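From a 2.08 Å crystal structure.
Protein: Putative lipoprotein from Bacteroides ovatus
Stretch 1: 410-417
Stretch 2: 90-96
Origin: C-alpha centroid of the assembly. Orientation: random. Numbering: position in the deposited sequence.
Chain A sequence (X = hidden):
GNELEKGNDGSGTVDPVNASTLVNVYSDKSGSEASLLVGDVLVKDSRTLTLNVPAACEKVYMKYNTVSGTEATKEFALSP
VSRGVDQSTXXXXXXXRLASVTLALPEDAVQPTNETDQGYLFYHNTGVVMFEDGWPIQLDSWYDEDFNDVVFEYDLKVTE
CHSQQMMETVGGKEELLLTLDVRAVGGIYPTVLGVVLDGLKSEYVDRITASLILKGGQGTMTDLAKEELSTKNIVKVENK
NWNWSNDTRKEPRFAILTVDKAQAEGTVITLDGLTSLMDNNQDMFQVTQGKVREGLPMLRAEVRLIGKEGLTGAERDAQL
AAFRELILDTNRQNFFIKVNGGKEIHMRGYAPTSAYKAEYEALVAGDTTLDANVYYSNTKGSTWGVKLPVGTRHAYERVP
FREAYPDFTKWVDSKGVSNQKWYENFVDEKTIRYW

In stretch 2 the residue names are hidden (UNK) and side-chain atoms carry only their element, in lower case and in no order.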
ATOM      1  N   LYS A 410      -1.800 -13.617  19.731  1.00 22.33           N
ATOM      2  CA  LYS A 410      -1.010 -14.852  19.569  1.00 23.05           C
ATOM      3  C   LYS A 410       0.139 -14.619  18.577  1.00 26.41           C
ATOM      4  O   LYS A 410       1.260 -15.034  18.835  1.00 26.44           O
ATOM      5  CB  LYS A 410      -1.885 -16.033  19.120  1.00 22.87           C
ATOM      6  CG  LYS A 410      -2.666 -16.673  20.256  1.00 36.05           C
ATOM      7  CD  LYS A 410      -3.643 -17.719  19.722  1.00 37.58           C
ATOM      8  CE  LYS A 410      -4.468 -18.327  20.823  1.00 54.91           C
ATOM      9  NZ  LYS A 410      -5.578 -19.163  20.284  1.00 67.80           N
ATOM     10  N   TRP A 411      -0.150 -13.943  17.468  1.00 23.43           N
ATOM     11  CA  TRP A 411       0.826 -13.566  16.453  1.00 23.43           C
ATOM     12  C   TRP A 411       1.789 -12.503  17.013  1.00 25.71           C
ATOM     13  O   TRP A 411       3.015 -12.642  16.867  1.00 24.48           O
ATOM     14  CB  TRP A 411       0.097 -13.039  15.228  1.00 21.33           C
ATOM     15  CG  TRP A 411       0.982 -12.516  14.134  1.00 22.41           C
ATOM     16  CD1 TRP A 411       1.682 -13.257  13.225  1.00 25.43           C
ATOM     17  CD2 TRP A 411       1.107 -11.148  13.721  1.00 21.74           C
ATOM     18  NE1 TRP A 411       2.294 -12.433  12.314  1.00 23.95           N
ATOM     19  CE2 TRP A 411       1.946 -11.131  12.584  1.00 25.16           C
ATOM     20  CE3 TRP A 411       0.550  -9.936  14.175  1.00 22.43           C
ATOM     21  CZ2 TRP A 411       2.260  -9.946  11.904  1.00 23.44           C
ATOM     22  CZ3 TRP A 411       0.844  -8.769  13.487  1.00 23.92           C
ATOM     23  CH2 TRP A 411       1.697  -8.779  12.370  1.00 24.30           C
ATOM     24  N   VAL A 412       1.234 -11.446  17.651  1.00 21.95           N
ATOM     25  CA  VAL A 412       2.053 -10.374  18.236  1.00 21.89           C
ATOM     26  C   VAL A 412       3.046 -10.973  19.236  1.00 27.23           C
ATOM     27  O   VAL A 412       4.257 -10.811  19.064  1.00 27.97           O
ATOM     28  CB  VAL A 412       1.222  -9.227  18.890  1.00 23.92           C
ATOM     29  CG1 VAL A 412       2.141  -8.246  19.649  1.00 23.85           C
ATOM     30  CG2 VAL A 412       0.404  -8.465  17.834  1.00 21.41           C
ATOM     31  N   ASP A 413       2.535 -11.674  20.257  1.00 23.14           N
ATOM     32  CA  ASP A 413       3.330 -12.175  21.379  1.00 24.03           C
ATOM     33  C   ASP A 413       4.286 -13.292  20.996  1.00 27.65           C
ATOM     34  O   ASP A 413       5.296 -13.451  21.670  1.00 27.98           O
ATOM     35  CB  ASP A 413       2.417 -12.545  22.555  1.00 26.31           C
ATOM     36  CG  ASP A 413       1.796 -11.273  23.136  1.00 34.01           C
ATOM     37  OD1 ASP A 413       2.559 -10.337  23.471  1.00 34.62           O
ATOM     38  OD2 ASP A 413       0.557 -11.208  23.241  1.00 36.85           O
ATOM     39  N   SER A 414       4.022 -14.021  19.890  1.00 24.86           N
ATOM     40  CA  SER A 414       4.970 -15.015  19.385  1.00 25.12           C
ATOM     41  C   SER A 414       5.947 -14.344  18.403  1.00 27.06           C
ATOM     42  O   SER A 414       6.802 -15.009  17.822  1.00 27.10           O
ATOM     43  CB  SER A 414       4.249 -16.170  18.706  1.00 25.20           C
ATOM     44  OG  SER A 414       3.706 -15.680  17.494  1.00 26.36           O
ATOM     45  N   LYS A 415       5.798 -13.027  18.202  1.00 24.08           N
ATOM     46  CA  LYS A 415       6.596 -12.224  17.282  1.00 23.35           C
ATOM     47  C   LYS A 415       6.535 -12.794  15.862  1.00 26.97           C
ATOM     48  O   LYS A 415       7.562 -12.961  15.201  1.00 27.52           O
ATOM     49  CB  LYS A 415       8.045 -12.069  17.778  1.00 26.18           C
ATOM     50  CG  LYS A 415       8.126 -11.154  18.987  1.00 30.10           C
ATOM     51  CD  LYS A 415       9.563 -10.801  19.331  1.00 26.69           C
ATOM     52  CE  LYS A 415       9.653 -10.374  20.768  1.00 39.69           C
ATOM     53  NZ  LYS A 415       9.153  -8.984  20.929  1.00 40.91           N
ATOM     54  N   GLY A 416       5.312 -13.071  15.416  1.00 24.25           N
ATOM     55  CA  GLY A 416       5.017 -13.537  14.067  1.00 23.36           C
ATOM     56  C   GLY A 416       5.316 -14.987  13.776  1.00 25.25           C
ATOM     57  O   GLY A 416       5.298 -15.402  12.616  1.00 22.71           O
ATOM     58  N   VAL A 417       5.577 -15.775  14.810  1.00 23.01           N
ATOM     59  CA  VAL A 417       5.929 -17.184  14.632  1.00 22.17           C
ATOM     60  C   VAL A 417       4.641 -18.018  14.499  1.00 29.56           C
ATOM     61  O   VAL A 417       4.607 -18.979  13.724  1.00 28.40           O
ATOM     62  CB  VAL A 417       6.866 -17.654  15.778  1.00 25.83           C
ATOM     63  CG1 VAL A 417       7.045 -19.174  15.787  1.00 26.76           C
ATOM     64  CG2 VAL A 417       8.231 -16.962  15.667  1.00 25.63           C
ATOM     65  N   UNK A  90      14.717  -7.971  13.561  1.00 52.75           N
ATOM     66  CA  UNK A  90      13.717  -8.701  14.340  1.00 49.87           C
ATOM     67  C   UNK A  90      12.287  -8.458  13.883  1.00 46.33           C
ATOM     68  O   UNK A  90      12.053  -7.730  12.908  1.00 46.79           O
ATOM     69  N   UNK A  91      11.307  -9.049  14.587  1.00 34.96           N
ATOM     70  CA  UNK A  91       9.899  -8.893  14.201  1.00 29.51           C
ATOM     71  C   UNK A  91       9.448  -7.435  14.297  1.00 26.21           C
ATOM     72  O   UNK A  91       9.738  -6.770  15.281  1.00 24.65           O
ATOM     73  c   UNK A  91       8.987  -9.780  15.059  1.00 29.34           C
ATOM     74  c   UNK A  91       5.443  -9.932  13.635  1.00 25.80           C
ATOM     75  c   UNK A  91       5.354  -8.831  15.757  1.00 27.42           C
ATOM     76  c   UNK A  91       7.498  -9.561  14.878  1.00 27.55           C
ATOM     77  c   UNK A  91       6.834 -10.058  13.758  1.00 27.46           C
ATOM     78  c   UNK A  91       6.746  -8.935  15.869  1.00 27.15           C
ATOM     79  c   UNK A  91       4.711  -9.321  14.636  1.00 24.24           C
ATOM     80  N   UNK A  92       8.698  -6.966  13.296  1.00 21.91           N
ATOM     81  CA  UNK A  92       8.199  -5.599  13.299  1.00 21.01           C
ATOM     82  C   UNK A  92       6.810  -5.498  12.634  1.00 23.84           C
ATOM     83  O   UNK A  92       6.559  -4.596  11.843  1.00 24.03           O
ATOM     84  c   UNK A  92       8.914  -3.195  12.894  1.00 35.95           C
ATOM     85  c   UNK A  92       9.231  -4.637  12.654  1.00 18.73           C
ATOM     86  n   UNK A  92       8.859  -2.440  11.802  1.00 26.71           N
ATOM     87  o   UNK A  92       8.673  -2.763  14.036  1.00 23.89           O
ATOM     88  N   UNK A  93       5.902  -6.415  13.002  1.00 20.49           N
ATOM     89  CA  UNK A  93       4.502  -6.504  12.559  1.00 19.99           C
ATOM     90  C   UNK A  93       4.315  -6.703  11.026  1.00 23.08           C
ATOM     91  O   UNK A  93       3.234  -6.432  10.513  1.00 22.08           O
ATOM     92  c   UNK A  93       2.932  -5.910  15.385  1.00 22.16           C
ATOM     93  c   UNK A  93       4.720  -4.129  16.541  1.00 23.51           C
ATOM     94  c   UNK A  93       3.737  -5.132  14.561  1.00 21.79           C
ATOM     95  c   UNK A  93       4.637  -4.239  15.156  1.00 22.41           C
ATOM     96  c   UNK A  93       3.677  -5.277  13.058  1.00 20.69           C
ATOM     97  c   UNK A  93       3.916  -4.913  17.345  1.00 22.45           C
ATOM     98  c   UNK A  93       3.030  -5.816  16.776  1.00 23.30           C
ATOM     99  N   UNK A  94       5.313  -7.249  10.328  1.00 22.07           N
ATOM    100  CA  UNK A  94       5.230  -7.527   8.882  1.00 22.02           C
ATOM    101  C   UNK A  94       4.259  -8.676   8.633  1.00 26.90           C
ATOM    102  O   UNK A  94       4.359  -9.695   9.321  1.00 26.63           O
ATOM    103  o   UNK A  94       8.224  -7.817  10.645  1.00 32.66           O
ATOM    104  o   UNK A  94       9.607  -6.335   9.780  1.00 36.42           O
ATOM    105  c   UNK A  94       8.586  -7.052   9.718  1.00 46.56           C
ATOM    106  c   UNK A  94       7.731  -6.919   8.471  1.00 34.55           C
ATOM    107  c   UNK A  94       6.618  -7.943   8.317  1.00 24.40           C
ATOM    108  N   UNK A  95       3.327  -8.527   7.671  1.00 23.61           N
ATOM    109  CA  UNK A  95       2.421  -9.625   7.295  1.00 25.30           C
ATOM    110  C   UNK A  95       2.915 -10.192   5.962  1.00 34.83           C
ATOM    111  O   UNK A  95       2.248 -11.019   5.341  1.00 38.04           O
ATOM    112  o   UNK A  95       0.836  -8.054   6.369  1.00 24.29           O
ATOM    113  c   UNK A  95       0.962  -9.196   7.227  1.00 27.34           C
ATOM    114  c   UNK A  95       0.371  -8.932   8.586  1.00 24.61           C
ATOM    115  N   UNK A  96       4.104  -9.746   5.536  1.00 30.35           N
ATOM    116  CA  UNK A  96       4.725 -10.179   4.297  1.00 29.83           C
ATOM    117  C   UNK A  96       6.155 -10.642   4.555  1.00 35.77           C
ATOM    118  O   UNK A  96       6.650 -10.493   5.669  1.00 37.10           O
ATOM    119  c   UNK A  96       4.688  -9.055   3.260  1.00 27.74           C
ATOM    120  o   UNK A  96       6.196  -7.631   4.520  1.00 40.63           O
ATOM    121  n   UNK A  96       4.757  -6.632   3.140  1.00 60.47           N
ATOM    122  c   UNK A  96       5.279  -7.718   3.697  1.00 58.05           C
TER
HETATM  123  O   HOH W   1       3.727 -12.942   9.925  1.00 34.96           O

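Position 90 has backbone atoms alone and no side-chain atom. It touches nothing on stretch 1. It is Gly90.

Position 91 has seven side-chain carbons: one carbon, then a ring of six. No heteroatom is present, so the ring is a plain phenyl. Its CB points toward stretch 1 and lies 3.7 Å from CB of Lys415. The ring runs on past the backbone of Lys415 and Gly416 to the indole of Trp411. This is Phe91. Its CD1 is 3.3 Å from O of Lys415, and its CE1 is 3.6 Å from CZ2 of Trp411.

Position 92 has two carbons, the second carrying one oxygen and one nitrogen. That is a short carboxamide. Its CB points away, and it makes no contact with stretch 1. It is Asn92. Its side-chain oxygen and nitrogen are hydrogen-bonded elsewhere in the structure.

Position 93 again has one carbon and a ring of six carbons. Its CB points sideways, but the ring comes nearer and presents its edge to Trp411 and Val412. This is Phe93. Its CD1 is 4.0 Å from CZ3 of Trp411, and its CE1 is 3.9 Å from CG1 of Val412. Its backbone O lies 3.4 Å from CH2 of Trp411.

Position 94 has three carbons, the third carrying two oxygens: a carboxylate. The CB points away from stretch 1. It is Glu94. OE1 accepts a hydrogen bond from N of Asn92 at 2.8 Å, which ties the loop to itself. The backbone O faces stretch 1, 3.3 Å from CZ2 of Trp411.

Position 95 has one carbon bearing an oxygen and a carbon. This branched hydroxyl side chain is Thr95. Its CG2 is 4.0 Å from CZ2 of Trp411.

Position 96 has two carbons, the second with one oxygen and one nitrogen. It is Asn96, out of reach of stretch 1.

The contact centres on Trp411. The edge of Phe91 meets its face, with ring planes at 87° and centroids 5.0 Å apart. The carbonyls of Phe93 and Glu94 lie at the indole edge. No direct hydrogen bond joins the stretches. A water accepts from NE1 of Trp411 at 2.8 Å and donates weakly to O of Glu94 at 3.4 Å.

The helix ends in a Schellman motif, with N of Gly416 bonded to O of Trp411 at 2.8 Å. One face of the Phe91 ring covers this turn. A CB on Gly416 would clash with CE1 of Phe91, 2.8 Å away, and the residue's positive phi also favours glycine.

Stretch 2, residues 90-96: GFNFETN
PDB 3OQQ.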